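Local coordinates for uncharacterized protein (Slackia heliotrinireducens DSM 20476, PDB 4S1P) that is a putative SGNH-type hydrolase of the GDSL-like lipase/acylhydrolase family and probably cleaves ester bonds in a substrate not yet known, at residues 106-111 with 125-130; 113-118 with 164-169; 11-16 with 68-73; 146-151 with 174-179. All coordinates share one frame; numbering follows the deposited sequence.

Interaction 1. Residues 106-111 with 125-130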
# COMPACT_ATOMS: atom_id res chain seq x y z
N THR A 106 0.50 1.61 5.41
CA THR A 106 1.88 1.53 5.82
C THR A 106 2.11 2.33 7.13
O THR A 106 1.19 2.81 7.79
CB THR A 106 2.81 2.01 4.68
OG1 THR A 106 2.61 3.42 4.43
CG2 THR A 106 2.57 1.22 3.37
N TRP A 107 3.38 2.42 7.49
CA TRP A 107 3.81 2.78 8.82
C TRP A 107 4.45 4.17 8.83
O TRP A 107 5.02 4.60 7.82
CB TRP A 107 4.81 1.71 9.32
CG TRP A 107 5.81 1.38 8.29
CD1 TRP A 107 6.95 2.06 8.01
CD2 TRP A 107 5.72 0.33 7.33
NE1 TRP A 107 7.58 1.51 6.93
CE2 TRP A 107 6.84 0.44 6.49
CE3 TRP A 107 4.77 -0.69 7.06
CZ2 TRP A 107 7.06 -0.42 5.42
CZ3 TRP A 107 5.00 -1.53 6.00
CH2 TRP A 107 6.12 -1.39 5.19
N PRO A 108 4.42 4.85 9.98
CA PRO A 108 5.28 6.03 10.12
C PRO A 108 6.74 5.57 10.03
O PRO A 108 7.05 4.45 10.31
CB PRO A 108 4.98 6.54 11.54
CG PRO A 108 4.54 5.33 12.27
CD PRO A 108 3.80 4.48 11.27
N TYR A 109 7.61 6.48 9.65
CA TYR A 109 9.03 6.19 9.64
C TYR A 109 9.54 6.01 11.07
O TYR A 109 8.97 6.50 12.03
CB TYR A 109 9.76 7.34 8.99
CG TYR A 109 9.46 7.63 7.57
CD1 TYR A 109 8.75 6.73 6.78
CD2 TYR A 109 9.94 8.80 6.98
CE1 TYR A 109 8.50 7.01 5.44
CE2 TYR A 109 9.72 9.06 5.63
CZ TYR A 109 9.00 8.17 4.87
OH TYR A 109 8.82 8.46 3.52
N ARG A 110 10.64 5.29 11.20
CA ARG A 110 11.22 5.06 12.51
C ARG A 110 11.64 6.36 13.18
O ARG A 110 12.25 7.22 12.56
CB ARG A 110 12.38 4.09 12.41
CG ARG A 110 12.98 3.81 13.76
CD ARG A 110 13.93 2.65 13.74
NE ARG A 110 14.35 2.29 15.09
CZ ARG A 110 15.05 1.19 15.36
NH1 ARG A 110 15.43 0.41 14.37
NH2 ARG A 110 15.40 0.90 16.60
N ALA A 111 11.26 6.53 14.45
CA ALA A 111 11.60 7.76 15.16
C ALA A 111 13.12 7.98 15.12
O ALA A 111 13.92 7.06 15.34
CB ALA A 111 11.10 7.71 16.57
N ASP A 125 3.45 13.19 14.98
CA ASP A 125 2.63 13.88 13.96
C ASP A 125 2.48 12.97 12.75
O ASP A 125 1.38 12.77 12.23
CB ASP A 125 3.31 15.20 13.58
CG ASP A 125 2.51 16.09 12.63
OD1 ASP A 125 1.29 16.00 12.58
OD2 ASP A 125 3.12 17.00 12.00
N MSE A 126 3.57 12.34 12.32
CA MSE A 126 3.48 11.45 11.16
C MSE A 126 2.56 10.26 11.47
O MSE A 126 1.76 9.84 10.64
CB MSE A 126 4.85 10.95 10.70
CG MSE A 126 4.71 10.13 9.43
SE MSE A 126 6.45 9.68 8.67
CE MSE A 126 5.75 8.88 7.03
N SER A 127 2.73 9.69 12.66
CA SER A 127 1.94 8.54 13.12
C SER A 127 0.44 8.85 13.01
O SER A 127 -0.33 8.04 12.50
CB SER A 127 2.33 8.17 14.56
OG SER A 127 3.67 7.61 14.66
N LEU A 128 0.06 10.02 13.50
CA LEU A 128 -1.36 10.38 13.57
C LEU A 128 -1.87 10.74 12.19
O LEU A 128 -2.97 10.34 11.81
CB LEU A 128 -1.57 11.53 14.54
CG LEU A 128 -1.20 11.26 16.01
CD1 LEU A 128 -1.47 12.45 16.91
CD2 LEU A 128 -1.92 10.03 16.52
N ARG A 129 -1.08 11.48 11.44
CA ARG A 129 -1.49 11.85 10.09
C ARG A 129 -1.71 10.64 9.19
O ARG A 129 -2.69 10.55 8.42
CB ARG A 129 -0.52 12.80 9.45
CG ARG A 129 -0.53 14.19 10.07
CD ARG A 129 0.49 15.14 9.46
NE ARG A 129 0.38 16.49 10.02
CZ ARG A 129 -0.44 17.46 9.61
NH1 ARG A 129 -1.29 17.26 8.62
NH2 ARG A 129 -0.42 18.65 10.21
N MSE A 130 -0.79 9.68 9.28
CA MSE A 130 -0.92 8.45 8.47
C MSE A 130 -2.19 7.69 8.90
O MSE A 130 -3.00 7.25 8.06
CB MSE A 130 0.32 7.54 8.61
CG MSE A 130 1.67 8.13 8.12
SE MSE A 130 1.77 8.28 6.19
CE MSE A 130 2.09 6.38 5.88

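Interaction 2. Residues 113-118 with 164-169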
# COMPACT_ATOMS: atom_id res chain seq x y z
N CYS A 113 14.96 8.72 12.47
CA CYS A 113 15.69 8.38 11.23
C CYS A 113 15.86 9.63 10.37
O CYS A 113 15.08 10.58 10.46
CB CYS A 113 15.04 7.23 10.46
SG CYS A 113 13.55 7.65 9.56
N ALA A 114 16.89 9.62 9.53
CA ALA A 114 17.20 10.76 8.69
C ALA A 114 16.08 11.21 7.78
O ALA A 114 15.85 12.41 7.62
CB ALA A 114 18.44 10.46 7.87
N LYS A 115 15.33 10.25 7.22
CA LYS A 115 14.30 10.62 6.29
C LYS A 115 13.17 11.36 7.02
O LYS A 115 12.54 12.26 6.46
CB LYS A 115 13.85 9.40 5.46
CG LYS A 115 14.92 9.02 4.42
CD LYS A 115 14.73 7.65 3.79
CE LYS A 115 15.85 7.34 2.82
NZ LYS A 115 15.60 6.06 2.09
N LEU A 116 12.94 11.01 8.28
CA LEU A 116 11.93 11.70 9.04
C LEU A 116 12.45 13.09 9.46
O LEU A 116 11.70 14.09 9.43
CB LEU A 116 11.56 10.83 10.26
CG LEU A 116 10.45 11.37 11.13
CD1 LEU A 116 9.20 11.75 10.37
CD2 LEU A 116 10.14 10.37 12.22
N VAL A 117 13.72 13.18 9.86
CA VAL A 117 14.31 14.47 10.17
C VAL A 117 14.14 15.44 9.01
O VAL A 117 13.76 16.63 9.22
CB VAL A 117 15.80 14.33 10.53
CG1 VAL A 117 16.49 15.70 10.65
CG2 VAL A 117 15.96 13.49 11.78
N LYS A 118 14.44 14.96 7.80
CA LYS A 118 14.37 15.78 6.59
C LYS A 118 12.95 16.31 6.33
O LYS A 118 12.79 17.41 5.79
CB LYS A 118 14.89 14.98 5.39
CG LYS A 118 16.40 14.80 5.40
CD LYS A 118 16.91 14.01 4.19
CE LYS A 118 17.31 12.58 4.55
NZ LYS A 118 17.57 11.72 3.37
N ASP A 164 17.34 2.29 6.87
CA ASP A 164 16.92 3.66 6.62
C ASP A 164 15.69 4.12 7.45
O ASP A 164 15.34 5.31 7.41
CB ASP A 164 16.73 3.93 5.11
CG ASP A 164 15.48 3.26 4.50
OD1 ASP A 164 14.76 2.48 5.17
OD2 ASP A 164 15.26 3.53 3.30
N GLY A 165 15.05 3.21 8.17
CA GLY A 165 13.85 3.57 8.97
C GLY A 165 12.60 3.84 8.15
O GLY A 165 11.60 4.35 8.69
N VAL A 166 12.64 3.50 6.86
CA VAL A 166 11.52 3.74 5.93
C VAL A 166 11.06 2.45 5.28
O VAL A 166 9.90 2.07 5.36
CB VAL A 166 11.90 4.73 4.81
CG1 VAL A 166 10.79 4.82 3.76
CG2 VAL A 166 12.17 6.11 5.40
N HIS A 167 11.99 1.76 4.66
CA HIS A 167 11.68 0.51 3.98
C HIS A 167 11.58 -0.61 5.00
O HIS A 167 12.17 -0.54 6.08
CB HIS A 167 12.78 0.24 2.96
CG HIS A 167 12.76 1.20 1.81
ND1 HIS A 167 13.43 2.40 1.82
CD2 HIS A 167 12.05 1.18 0.66
CE1 HIS A 167 13.18 3.06 0.71
NE2 HIS A 167 12.34 2.34 -0.02
N PRO A 168 10.82 -1.66 4.67
CA PRO A 168 10.69 -2.79 5.58
C PRO A 168 11.92 -3.71 5.47
O PRO A 168 12.51 -3.86 4.41
CB PRO A 168 9.45 -3.51 5.05
CG PRO A 168 9.47 -3.23 3.56
CD PRO A 168 10.05 -1.83 3.42
N SER A 169 12.28 -4.30 6.61
CA SER A 169 13.21 -5.43 6.61
C SER A 169 12.48 -6.65 6.04
O SER A 169 11.28 -6.64 5.87
CB SER A 169 13.62 -5.73 8.04
OG SER A 169 12.55 -6.30 8.74
O HOH W 1 16.51 7.57 6.95

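Interaction 3. Residues 11-16 with 68-73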
# COMPACT_ATOMS: atom_id res chain seq x y z
N ASN A 11 4.99 0.67 -4.77
CA ASN A 11 6.39 0.94 -5.04
C ASN A 11 7.25 -0.03 -4.25
O ASN A 11 6.81 -1.17 -4.03
CB ASN A 11 6.69 2.42 -4.87
CG ASN A 11 6.56 2.91 -3.46
OD1 ASN A 11 6.60 2.16 -2.48
ND2 ASN A 11 6.43 4.22 -3.34
N SER A 12 8.49 0.32 -3.88
CA SER A 12 9.32 -0.67 -3.20
C SER A 12 8.75 -1.14 -1.86
O SER A 12 9.11 -2.23 -1.41
CB SER A 12 10.77 -0.18 -3.06
OG SER A 12 10.85 0.71 -2.00
N LEU A 13 7.83 -0.40 -1.22
CA LEU A 13 7.23 -0.95 0.01
C LEU A 13 6.38 -2.19 -0.28
O LEU A 13 6.17 -3.05 0.60
CB LEU A 13 6.44 0.10 0.79
CG LEU A 13 7.25 1.05 1.68
CD1 LEU A 13 8.18 1.94 0.90
CD2 LEU A 13 6.30 1.83 2.57
N THR A 14 5.91 -2.29 -1.51
CA THR A 14 5.21 -3.49 -1.97
C THR A 14 6.18 -4.55 -2.48
O THR A 14 6.04 -5.71 -2.13
CB THR A 14 4.20 -3.12 -3.08
OG1 THR A 14 3.13 -2.39 -2.49
CG2 THR A 14 3.60 -4.37 -3.74
N THR A 15 7.16 -4.17 -3.30
CA THR A 15 7.96 -5.16 -4.00
C THR A 15 9.13 -5.68 -3.18
O THR A 15 9.62 -6.78 -3.48
CB THR A 15 8.50 -4.62 -5.33
OG1 THR A 15 9.25 -3.43 -5.10
CG2 THR A 15 7.38 -4.34 -6.30
N ALA A 16 9.56 -4.93 -2.17
CA ALA A 16 10.75 -5.34 -1.40
C ALA A 16 10.59 -6.75 -0.81
O ALA A 16 9.50 -7.17 -0.39
CB ALA A 16 11.06 -4.32 -0.28
N VAL A 68 -5.04 -3.96 -4.59
CA VAL A 68 -4.34 -3.43 -3.39
C VAL A 68 -3.65 -2.13 -3.78
O VAL A 68 -2.96 -2.08 -4.79
CB VAL A 68 -3.31 -4.43 -2.87
CG1 VAL A 68 -2.58 -3.89 -1.65
CG2 VAL A 68 -3.98 -5.75 -2.55
N MSE A 69 -3.83 -1.09 -2.95
CA MSE A 69 -3.33 0.21 -3.25
C MSE A 69 -2.36 0.67 -2.19
O MSE A 69 -2.73 0.77 -1.01
CB MSE A 69 -4.47 1.24 -3.32
CG MSE A 69 -5.53 0.83 -4.34
SE MSE A 69 -7.21 1.81 -4.15
CE MSE A 69 -7.65 1.09 -2.36
N GLN A 70 -1.11 0.95 -2.59
CA GLN A 70 -0.07 1.43 -1.66
C GLN A 70 0.52 2.74 -2.16
O GLN A 70 1.07 2.79 -3.24
CB GLN A 70 1.04 0.37 -1.53
CG GLN A 70 2.19 0.77 -0.61
CD GLN A 70 3.49 0.99 -1.34
OE1 GLN A 70 3.94 0.14 -2.10
NE2 GLN A 70 4.10 2.14 -1.13
N GLU A 71 0.40 3.78 -1.32
CA GLU A 71 0.90 5.09 -1.64
C GLU A 71 2.36 5.25 -1.24
O GLU A 71 2.86 4.58 -0.33
CB GLU A 71 0.07 6.14 -0.90
CG GLU A 71 0.43 7.62 -1.13
CD GLU A 71 0.26 8.04 -2.59
OE1 GLU A 71 1.05 7.58 -3.46
OE2 GLU A 71 -0.67 8.84 -2.88
N MSE A 72 3.04 6.15 -1.95
CA MSE A 72 4.37 6.62 -1.57
C MSE A 72 4.37 6.84 -0.07
O MSE A 72 3.44 7.40 0.49
CB MSE A 72 4.68 7.87 -2.40
CG MSE A 72 6.16 8.28 -2.34
SE MSE A 72 6.43 9.48 -0.81
CE MSE A 72 5.32 11.00 -1.39
N SER A 73 5.46 6.43 0.57
CA SER A 73 5.49 6.15 2.00
C SER A 73 5.17 7.29 2.94
O SER A 73 4.74 7.04 4.06
CB SER A 73 6.84 5.52 2.41
OG SER A 73 7.88 6.41 2.14

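Interaction 4. Residues 146-151 with 174-179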
# COMPACT_ATOMS: atom_id res chain seq x y z
N ALA A 146 -5.76 -2.94 5.26
CA ALA A 146 -4.71 -3.80 5.82
C ALA A 146 -3.79 -2.88 6.62
O ALA A 146 -2.98 -2.18 6.03
CB ALA A 146 -3.99 -4.51 4.69
N ASP A 147 -4.00 -2.84 7.95
CA ASP A 147 -3.34 -1.88 8.81
C ASP A 147 -2.02 -2.46 9.25
O ASP A 147 -1.93 -3.12 10.27
CB ASP A 147 -4.26 -1.56 9.98
CG ASP A 147 -3.72 -0.49 10.92
OD1 ASP A 147 -2.54 -0.11 10.78
OD2 ASP A 147 -4.47 -0.04 11.82
N VAL A 148 -0.96 -2.20 8.49
CA VAL A 148 0.34 -2.73 8.85
C VAL A 148 1.00 -1.87 9.94
O VAL A 148 1.86 -2.34 10.68
CB VAL A 148 1.22 -2.96 7.61
CG1 VAL A 148 2.52 -3.67 8.00
CG2 VAL A 148 0.48 -3.77 6.54
N ALA A 149 0.61 -0.60 10.05
CA ALA A 149 1.18 0.24 11.09
C ALA A 149 0.94 -0.33 12.48
O ALA A 149 1.79 -0.20 13.35
CB ALA A 149 0.63 1.65 11.01
N ALA A 150 -0.24 -0.87 12.72
CA ALA A 150 -0.57 -1.36 14.07
C ALA A 150 0.45 -2.42 14.57
O ALA A 150 1.06 -2.21 15.63
CB ALA A 150 -2.01 -1.87 14.13
N PRO A 151 0.68 -3.49 13.79
CA PRO A 151 1.67 -4.45 14.29
C PRO A 151 3.10 -3.94 14.24
O PRO A 151 3.95 -4.40 15.01
CB PRO A 151 1.45 -5.68 13.43
CG PRO A 151 0.75 -5.18 12.17
CD PRO A 151 -0.12 -4.05 12.68
N ARG A 174 7.39 -9.61 5.66
CA ARG A 174 6.62 -10.78 6.00
C ARG A 174 5.37 -10.40 6.80
O ARG A 174 4.27 -10.90 6.56
CB ARG A 174 7.48 -11.79 6.74
CG ARG A 174 6.73 -13.05 7.12
CD ARG A 174 7.66 -14.07 7.73
NE ARG A 174 6.90 -15.25 8.14
CZ ARG A 174 6.28 -15.39 9.31
NH1 ARG A 174 6.31 -14.43 10.24
NH2 ARG A 174 5.62 -16.52 9.55
N LEU A 175 5.54 -9.45 7.72
CA LEU A 175 4.46 -8.97 8.48
C LEU A 175 3.41 -8.29 7.58
O LEU A 175 2.21 -8.55 7.69
CB LEU A 175 4.97 -7.97 9.50
CG LEU A 175 3.90 -7.34 10.37
CD1 LEU A 175 3.08 -8.39 11.12
CD2 LEU A 175 4.55 -6.37 11.33
N ALA A 176 3.86 -7.47 6.65
CA ALA A 176 2.90 -6.87 5.70
C ALA A 176 2.13 -7.92 4.91
O ALA A 176 0.94 -7.80 4.74
CB ALA A 176 3.63 -5.96 4.77
N ALA A 177 2.83 -8.94 4.43
CA ALA A 177 2.17 -10.02 3.70
C ALA A 177 1.13 -10.72 4.56
O ALA A 177 0.05 -11.04 4.09
CB ALA A 177 3.18 -11.03 3.18
N LEU A 178 1.47 -10.98 5.82
CA LEU A 178 0.53 -11.66 6.73
C LEU A 178 -0.71 -10.80 7.00
O LEU A 178 -1.84 -11.29 7.01
CB LEU A 178 1.21 -12.05 8.04
CG LEU A 178 2.24 -13.16 7.95
CD1 LEU A 178 3.03 -13.16 9.24
CD2 LEU A 178 1.61 -14.51 7.64
N VAL A 179 -0.50 -9.50 7.18
CA VAL A 179 -1.62 -8.60 7.39
C VAL A 179 -2.53 -8.52 6.14
O VAL A 179 -3.75 -8.56 6.21
CB VAL A 179 -1.10 -7.20 7.80
CG1 VAL A 179 -2.23 -6.20 7.88
CG2 VAL A 179 -0.37 -7.24 9.15

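Interaction 1. Residues 106-111 with 125-130
The selenium end of Met-126, a selenomethionine, lies over the face of the Tyr-109 ring. Met-126 CE sits nearly above the ring centre, 3.7 Å from the Tyr-109 centroid and 13° off the normal. This is a CH-pi contact. Met-126 SE lies over the same face, 4.1 Å from the Tyr-109 centroid, so the pair is also a Met-aromatic contact. The Met-126 side chain is extended, with CG anti to the backbone N (chi1 -175°), and crosses the tyrosine obliquely. Beside it, Pro-108 lies against Ser-127 where the two backbones come closest. Pro-108 CG is 3.4 Å from Ser-127 OG, which is hydrogen-bonded to His-123 O within its own helix. Met-130, also a selenomethionine, is bent at chi2 and chi3. In one of its two conformers, Met-130 CE comes 3.3 Å from Thr-106 OG1. The loop after strand 100-105 is thus seated on helix 123-141. Tyr-109 OH is bonded to Ser-73 OG, beside a bound unidentified ligand, in what is probably the active-site cleft. Buried Tyr-109 N has no partner and faces Met-126 SE at 3.5 Å. With no hydrogen bond across it, the contact is held by apolar and CH-pi packing; selenium stands where methionine has sulfur.

Interaction 2. Residues 113-118 with 164-169
Asp-164, Gly-165, Val-166 and His-167 form an Asp-x-x-His sequence, as found in the last conserved block of SGNH hydrolases. Asp-164 and His-167 fit the Asp and His of a Ser-His-Asp triad with Ser-12, which is probably catalytic. Both carboxylate oxygens of Asp-164 are gripped twice. OD1 accepts from Val-166 N, an Asx turn, with the donor well above the carboxylate plane. Asp-164 OD1 also accepts from His-167 N through its syn lone pair, at 2.9 Å. Asp-164 OD2 uses its syn lone pair for His-167 ND1, at 2.6 Å and nearly in the plane of the imidazole. The second donor to OD2 comes from helix 114-119. In one of its two conformers, Lys-115 NZ forms a salt bridge to Asp-164 OD2 at 2.8 Å, approaching from above the carboxylate plane. This nearby positive charge may lower the basicity of Asp-164. The lysine chain in that conformer is extended beyond CG and crosses Val-166 at about a right angle. Lys-115 CD is pressed tightly to Val-166 CG2, at 3.4 Å.

Cys-113 is the N-cap of the helix. Its SG takes a weak bond from Leu-116 N. Cys-113 CB lies 3.6 Å from Asp-164 O and against Gly-165, whose positive phi (72°) suits glycine and which has no side chain to crowd the cysteine. Gly-165 O is bonded to Arg-110 N, and Val-166 O to Trp-107 NE1. A water bridges the helix start to the loop: it accepts from Lys-115 N at 2.9 Å and donates to Asp-164 O at 2.6 Å.

Interaction 3. Residues 11-16 with 68-73
Two side-chain amides, of Asn-11 and Gln-70, meet with their planes 60° apart. Leu-13 CB lies over one face of the Gln-70 amide, 3.7 Å from Gln-70 CD. Asn-11 N approaches OE1 from the side of the opposite face. Thr-14 OG1 comes in at the edge, in the carbonyl plane and on a lone pair. Thr-14 OG1 donates to Gln-70 OE1 at 2.7 Å. The bond from Asn-11 N to Gln-70 OE1 is 2.9 Å long and almost straight (172°). OE1 is therefore held by two donors. Gln-70 NE2 donates within its own plane to Asn-11 OD1 at 2.8 Å, and also to Glu-71 O. It sits above the plane of the Asn-11 amide (58° out of it), while Leu-13 N meets OD1 in the plane, as the capping bond of helix 12-15. These bonds fix the rotation of both amides in a buried place. Asn-11 ND2 lies against Met-72 CA and is hydrogen-bonded to Ala-39 O and to an unidentified ligand, probably from the crystallisation liquor. Next to this, Leu-13 CD2 packs on Ser-73 CB at 3.7 Å. Ser-73 OG is bonded to Tyr-109 OH and to the same ligand, as is Ser-12 N. Asn-11, Ser-12 and Leu-13 would correspond to the D, S and L of the GDSL block, with Ser-12 the probable nucleophile. The arrangement is typical of the SGNH active site, in which the backbone N of that serine usually helps form the oxyanion hole.

Interaction 4. Residues 146-151 with 174-179
Val-179 spreads its two methyls against both ends of residues 146-151. CG1, anti to the backbone N (chi1 174°), overlaps the end of strand 144-147. Val-179 CG1 lies 4.0 Å from Ala-146 CB and 3.8 Å from Asp-147 N. Val-179 CG1 also touches Val-148 CG2 at 3.9 Å, where the two valines cross obliquely. CG2 of Val-179 meets Pro-151 CG tip to tip, at 3.8 Å. One helical turn earlier, Leu-175 sets its CD2 against Pro-151 CB, also at 3.8 Å. Val-148 CG1 rests on Ala-176, 4.0 Å from Ala-176 CA. The small alanine lets the chain come close here. Nothing polar crosses this contact. Asp-147 points away from helix 170-184, and its OD1 accepts from Ala-150 N at 3.1 Å. This bond, with the inverse gamma turn centred on Asp-147, shapes the passage into helix 149-154. Helix 170-184 thus flanks the five-stranded parallel sheet (order 2-1-3-4-5) of the alpha/beta SGNH hydrolase fold. It packs on the end of strand 144-147, at one edge of that sheet. Ala-146 and Val-148 have backbone bonds to strand 100-105, whose Tyr-104 touches Val-148 and Ala-176. On another side of the helix, Ala-177 meets helix 19-27.

How the interactions relate
From the N terminus, interaction 3 comes first. It closes the loop between the ends of strands 4-10 and 66-69, and finishes before the others open. Interaction 1 then joins the loop after strand 100-105 to helix 123-141. Interaction 2 starts inside that span and ends beyond it, so the two cross. Interaction 4 follows interaction 1 in series and crosses interaction 2, bringing helix 170-184 back to strand 144-147. Interactions 1, 2 and 3 touch one another around the probable active site. There His-167 of interaction 2 approaches Ser-12 of interaction 3. Interaction 4 touches interaction 1 through Trp-107 and Val-148.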